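Local coordinates for TATA-box-binding protein (Sulfolobus acidocaldarius, PDB 1MP9) that probably binds the TATA-box promoter element close to the transcription start, acting as a general factor that helps activate archaeal genes transcribed by RNA polymerase, at residues A111-H116 with M160-A165; V19-L24 with S66-V71. All blocks are in the same frame, centred on the assembly; numbering follows the deposited sequence.

Contact 1: residues A111-H116 with M160-A165; sequences ASANLH and MVITGA
Ala-111, Ser-112 and Ala-113 pair with Ile-162, Val-161 and Met-160 as two adjacent antiparallel strands in the curved sheet of the TBP saddle, within its second repeat. Four backbone hydrogen bonds join them. In the Ala-111–Ile-162 pair, Ile-162 N gives the shortest, 2.7 Å to Ala-111 O, and Ala-111 N returns one to Ile-162 O. The Ala-113–Met-160 pair is less straight: Ala-113 N approaches Met-160 O at 2.9 Å from above the carbonyl plane, 37° out of it. Between them lies the non-hydrogen-bonded pair Ser-112–Val-161, where Ser-112 makes a bent CA-H...O contact with Met-160 O (CA to O 3.2 Å).

The side chains divide between two faces. Ser-112 and Val-161 lie on the face that in TBP complexes meets DNA; here Gln-137 of the second subunit packs on both. Ser-112 suits its place by a short hydroxyl side chain, hydrogen-bonded to Glu-16 OE2 of strand 12-23.

The other face, with Ala-111, Ala-113, Met-160 and Ile-162, is apolar and looks to helix 168-184, where Val-175 touches Ile-162. Alanine suits both its positions, for separate reasons: Ala-111 lies against Val-171 of the helix, Ala-113 under Met-160 and the tip of Ile-162. Met-160 has CG anti to its carbonyl carbon (chi1 -78°), and with chi2 extended this carries the sulphur to Leu-115, just past the strand end. The fork of Leu-115 packs on it at a slant, CG and both methyls about equally near, with Leu-115 CD2 3.8 Å from Met-160 SD. Ile-162 turns its CG1 branch back across the partner strand, resting CD1 3.8 Å from Ala-113 CB and 3.7 Å from Ala-111 O.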
loop_
_atom_site.group_PDB
_atom_site.type_symbol
_atom_site.label_atom_id
_atom_site.label_comp_id
_atom_site.label_asym_id
_atom_site.label_seq_id
_atom_site.Cartn_x
_atom_site.Cartn_y
_atom_site.Cartn_z
ATOM N N ALA A 111 -4.074 11.721 0.400
ATOM C CA ALA A 111 -5.020 12.368 -0.512
ATOM C C ALA A 111 -5.794 11.333 -1.241
ATOM O O ALA A 111 -5.402 10.157 -1.275
ATOM C CB ALA A 111 -4.278 13.222 -1.577
ATOM N N SER A 112 -6.903 11.763 -1.828
ATOM C CA SER A 112 -7.675 10.862 -2.662
ATOM C C SER A 112 -7.679 11.521 -4.046
ATOM O O SER A 112 -7.286 12.700 -4.205
ATOM C CB SER A 112 -9.114 10.696 -2.173
ATOM O OG SER A 112 -9.784 11.943 -2.107
ATOM N N ALA A 113 -8.047 10.732 -5.055
ATOM C CA ALA A 113 -8.161 11.246 -6.399
ATOM C C ALA A 113 -9.245 10.495 -7.122
ATOM O O ALA A 113 -9.587 9.355 -6.761
ATOM C CB ALA A 113 -6.860 11.101 -7.164
ATOM N N ASN A 114 -9.793 11.157 -8.133
ATOM C CA ASN A 114 -10.790 10.560 -9.003
ATOM C C ASN A 114 -10.209 10.708 -10.386
ATOM O O ASN A 114 -10.101 11.838 -10.888
ATOM C CB ASN A 114 -12.088 11.334 -8.979
ATOM C CG ASN A 114 -13.226 10.515 -8.487
ATOM O OD1 ASN A 114 -13.262 10.107 -7.299
ATOM N ND2 ASN A 114 -14.188 10.245 -9.383
ATOM N N LEU A 115 -9.865 9.593 -11.020
ATOM C CA LEU A 115 -9.291 9.657 -12.367
ATOM C C LEU A 115 -10.387 9.859 -13.398
ATOM O O LEU A 115 -10.102 10.250 -14.507
ATOM C CB LEU A 115 -8.542 8.372 -12.712
ATOM C CG LEU A 115 -7.303 8.070 -11.872
ATOM C CD1 LEU A 115 -6.731 6.715 -12.310
ATOM C CD2 LEU A 115 -6.268 9.158 -12.063
ATOM N N HIS A 116 -11.634 9.580 -13.030
ATOM C CA HIS A 116 -12.764 9.759 -13.962
ATOM C C HIS A 116 -12.730 8.895 -15.197
ATOM O O HIS A 116 -13.140 9.299 -16.293
ATOM C CB HIS A 116 -12.904 11.228 -14.349
ATOM C CG HIS A 116 -13.538 12.050 -13.280
ATOM N ND1 HIS A 116 -14.896 12.047 -13.062
ATOM C CD2 HIS A 116 -12.998 12.797 -12.287
ATOM C CE1 HIS A 116 -15.170 12.755 -11.979
ATOM N NE2 HIS A 116 -14.034 13.219 -11.487
ATOM N N MET A 160 -8.798 6.660 -6.167
ATOM C CA MET A 160 -7.448 6.326 -5.748
ATOM C C MET A 160 -7.185 6.949 -4.413
ATOM O O MET A 160 -7.789 7.977 -4.056
ATOM C CB MET A 160 -6.398 6.957 -6.673
ATOM C CG MET A 160 -6.111 6.350 -8.007
ATOM S SD MET A 160 -5.018 7.582 -8.869
ATOM C CE MET A 160 -3.502 7.443 -7.896
ATOM N N VAL A 161 -6.241 6.352 -3.700
ATOM C CA VAL A 161 -5.796 6.901 -2.447
ATOM C C VAL A 161 -4.265 7.060 -2.634
ATOM O O VAL A 161 -3.584 6.163 -3.171
ATOM C CB VAL A 161 -6.079 5.963 -1.286
ATOM C CG1 VAL A 161 -5.459 6.527 0.007
ATOM C CG2 VAL A 161 -7.588 5.802 -1.089
ATOM N N ILE A 162 -3.730 8.197 -2.234
ATOM C CA ILE A 162 -2.295 8.421 -2.382
ATOM C C ILE A 162 -1.702 8.745 -1.015
ATOM O O ILE A 162 -2.160 9.681 -0.351
ATOM C CB ILE A 162 -1.997 9.618 -3.314
ATOM C CG1 ILE A 162 -2.654 9.432 -4.687
ATOM C CG2 ILE A 162 -0.482 9.770 -3.476
ATOM C CD1 ILE A 162 -4.132 9.904 -4.770
ATOM N N THR A 163 -0.700 7.988 -0.577
ATOM C CA THR A 163 -0.093 8.276 0.715
ATOM C C THR A 163 1.453 8.243 0.634
ATOM O O THR A 163 2.026 7.562 -0.217
ATOM C CB THR A 163 -0.598 7.264 1.815
ATOM O OG1 THR A 163 -0.009 7.580 3.077
ATOM C CG2 THR A 163 -0.193 5.815 1.463
ATOM N N GLY A 164 2.119 8.967 1.521
ATOM C CA GLY A 164 3.575 8.943 1.506
ATOM C C GLY A 164 4.189 10.275 1.115
ATOM O O GLY A 164 5.328 10.545 1.434
ATOM N N ALA A 165 3.432 11.118 0.430
ATOM C CA ALA A 165 3.972 12.387 -0.001
ATOM C C ALA A 165 4.087 13.375 1.142
ATOM O O ALA A 165 3.322 13.317 2.111
ATOM C CB ALA A 165 3.105 12.977 -1.095
#

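Contact 2: residues V19-L24 with S66-V71; sequences VATVTL and SGKMVV
An antiparallel strand pair in the first repeat joins Ala-20, Thr-21, Val-22 and Thr-23 to Val-71, Val-70, Met-69 and Lys-68, in that order. Reciprocal backbone bonds hold Ala-20 to Val-71 and Val-22 to Met-69; Val-22 N reaches Met-69 O at 2.8 Å. A fifth bond closes the end of the pair, from Leu-24 N to Gly-67 O, with the donor 43° out of the carbonyl plane. Gly-67, having no CB, can take a positive phi of 90° without pressing on the carbonyl oxygen of Ser-66. Just before the strand, Ser-66 OG accepts from Lys-68 N (3.2 Å), forming an ST turn.

The pair belongs to the saddle-shaped TBP sheet, with helix 77-93 on its convex side and, on the other, the concave surface that meets DNA in TBP complexes. Met-69 lies against that helix. CG stands anti to the backbone N (chi1 -179°), and the bend at chi3 lays the methyl alongside Val-22, with Met-69 CE 3.7 Å from Val-22 CB. Both side chains point the same way, Val-22 meeting Val-84 of the helix and Met-69 meeting Ile-87. Methionine suits the place because its unbranched, flexible apolar chain can reach both Ile-87 and Val-22, while Ala-20 leaves room for Leu-80.

On the concave side stand Val-19, Thr-21, Thr-23 and Val-70, beta-branched residues well suited to extended backbone, together with Lys-68. Val-19 and Val-70 cross at a slant, CG1 to CG1 at 3.8 Å, and Phe-126 of the second subunit packs on Val-70. Farther along, Thr-21 offers its methyl to the aliphatic start of exposed Lys-68: Thr-21 CG2 stands 4.0 Å from Lys-68 CG.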
loop_
_atom_site.group_PDB
_atom_site.type_symbol
_atom_site.label_atom_id
_atom_site.label_comp_id
_atom_site.label_asym_id
_atom_site.label_seq_id
_atom_site.Cartn_x
_atom_site.Cartn_y
_atom_site.Cartn_z
ATOM N N VAL A 19 -0.385 15.041 8.192
ATOM C CA VAL A 19 0.174 14.756 9.511
ATOM C C VAL A 19 1.458 15.559 9.532
ATOM O O VAL A 19 2.300 15.406 8.634
ATOM C CB VAL A 19 0.516 13.231 9.734
ATOM C CG1 VAL A 19 1.109 13.020 11.171
ATOM C CG2 VAL A 19 -0.733 12.381 9.597
ATOM N N ALA A 20 1.603 16.427 10.530
ATOM C CA ALA A 20 2.814 17.238 10.623
ATOM C C ALA A 20 3.369 17.237 12.051
ATOM O O ALA A 20 2.666 16.925 13.012
ATOM C CB ALA A 20 2.524 18.724 10.177
ATOM N N THR A 21 4.620 17.647 12.150
ATOM C CA THR A 21 5.345 17.730 13.396
ATOM C C THR A 21 5.693 19.187 13.715
ATOM O O THR A 21 6.035 19.960 12.815
ATOM C CB THR A 21 6.638 16.907 13.281
ATOM O OG1 THR A 21 6.332 15.537 13.540
ATOM C CG2 THR A 21 7.651 17.360 14.271
ATOM N N VAL A 22 5.579 19.565 14.991
ATOM C CA VAL A 22 5.930 20.905 15.419
ATOM C C VAL A 22 6.852 20.726 16.602
ATOM O O VAL A 22 6.446 20.177 17.632
ATOM C CB VAL A 22 4.711 21.747 15.868
ATOM C CG1 VAL A 22 5.188 23.136 16.347
ATOM C CG2 VAL A 22 3.751 21.906 14.735
ATOM N N THR A 23 8.095 21.169 16.454
ATOM C CA THR A 23 9.055 21.016 17.532
ATOM C C THR A 23 9.017 22.237 18.426
ATOM O O THR A 23 9.199 23.362 17.959
ATOM C CB THR A 23 10.462 20.796 16.975
ATOM O OG1 THR A 23 10.434 19.689 16.059
ATOM C CG2 THR A 23 11.426 20.466 18.095
ATOM N N LEU A 24 8.743 22.024 19.706
ATOM C CA LEU A 24 8.679 23.138 20.644
ATOM C C LEU A 24 10.015 23.341 21.352
ATOM O O LEU A 24 10.115 24.127 22.300
ATOM C CB LEU A 24 7.564 22.922 21.672
ATOM C CG LEU A 24 6.162 22.807 21.088
ATOM C CD1 LEU A 24 5.137 22.854 22.203
ATOM C CD2 LEU A 24 5.915 23.943 20.111
ATOM N N SER A 66 9.182 15.309 24.955
ATOM C CA SER A 66 10.320 15.874 24.231
ATOM C C SER A 66 10.022 17.228 23.618
ATOM O O SER A 66 10.921 17.857 23.064
ATOM C CB SER A 66 10.719 14.936 23.109
ATOM O OG SER A 66 9.679 14.915 22.137
ATOM N N GLY A 67 8.763 17.667 23.691
ATOM C CA GLY A 67 8.379 18.936 23.107
ATOM C C GLY A 67 7.931 18.771 21.662
ATOM O O GLY A 67 7.517 19.733 20.994
ATOM N N LYS A 68 8.050 17.549 21.162
ATOM C CA LYS A 68 7.629 17.284 19.803
ATOM C C LYS A 68 6.112 17.236 19.837
ATOM O O LYS A 68 5.523 16.621 20.731
ATOM C CB LYS A 68 8.137 15.930 19.310
ATOM C CG LYS A 68 7.710 15.665 17.860
ATOM C CD LYS A 68 7.565 14.179 17.537
ATOM C CE LYS A 68 8.868 13.428 17.577
ATOM N NZ LYS A 68 8.688 12.055 16.991
ATOM N N MET A 69 5.478 17.897 18.885
ATOM C CA MET A 69 4.028 17.848 18.828
ATOM C C MET A 69 3.608 17.283 17.452
ATOM O O MET A 69 4.140 17.674 16.410
ATOM C CB MET A 69 3.490 19.258 19.069
ATOM C CG MET A 69 1.991 19.399 19.080
ATOM S SD MET A 69 1.548 21.036 19.792
ATOM C CE MET A 69 2.022 22.119 18.385
ATOM N N VAL A 70 2.687 16.326 17.449
ATOM C CA VAL A 70 2.201 15.785 16.187
ATOM C C VAL A 70 0.792 16.352 16.010
ATOM O O VAL A 70 -0.036 16.218 16.903
ATOM C CB VAL A 70 2.129 14.246 16.200
ATOM C CG1 VAL A 70 1.461 13.756 14.871
ATOM C CG2 VAL A 70 3.562 13.641 16.314
ATOM N N VAL A 71 0.532 16.980 14.864
ATOM C CA VAL A 71 -0.773 17.573 14.578
ATOM C C VAL A 71 -1.401 16.850 13.395
ATOM O O VAL A 71 -0.779 16.699 12.335
ATOM C CB VAL A 71 -0.613 19.075 14.289
ATOM C CG1 VAL A 71 -1.962 19.716 13.956
ATOM C CG2 VAL A 71 -0.011 19.753 15.536
#

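Overall arrangement
Contact 2 comes first along the chain and closes before contact 1 opens, one in each of the two curated repeats. Each joins the repeat's long first strand, 12-23 or 103-114, to its last sheet strand, 68-72 or 159-165, so the two are comparable places in the duplicated fold. Their centres lie about 25 Å apart and their nearest atoms about 7 Å, without touching. The long strands 12-23 and 103-114 are neighbours mid-sheet, which makes the repeats one continuous antiparallel saddle. Helices 77-93 and 168-184 cover its convex side, leaving a concave surface consistent with the DNA seat of TBPs; in this assembly the second subunit packs there.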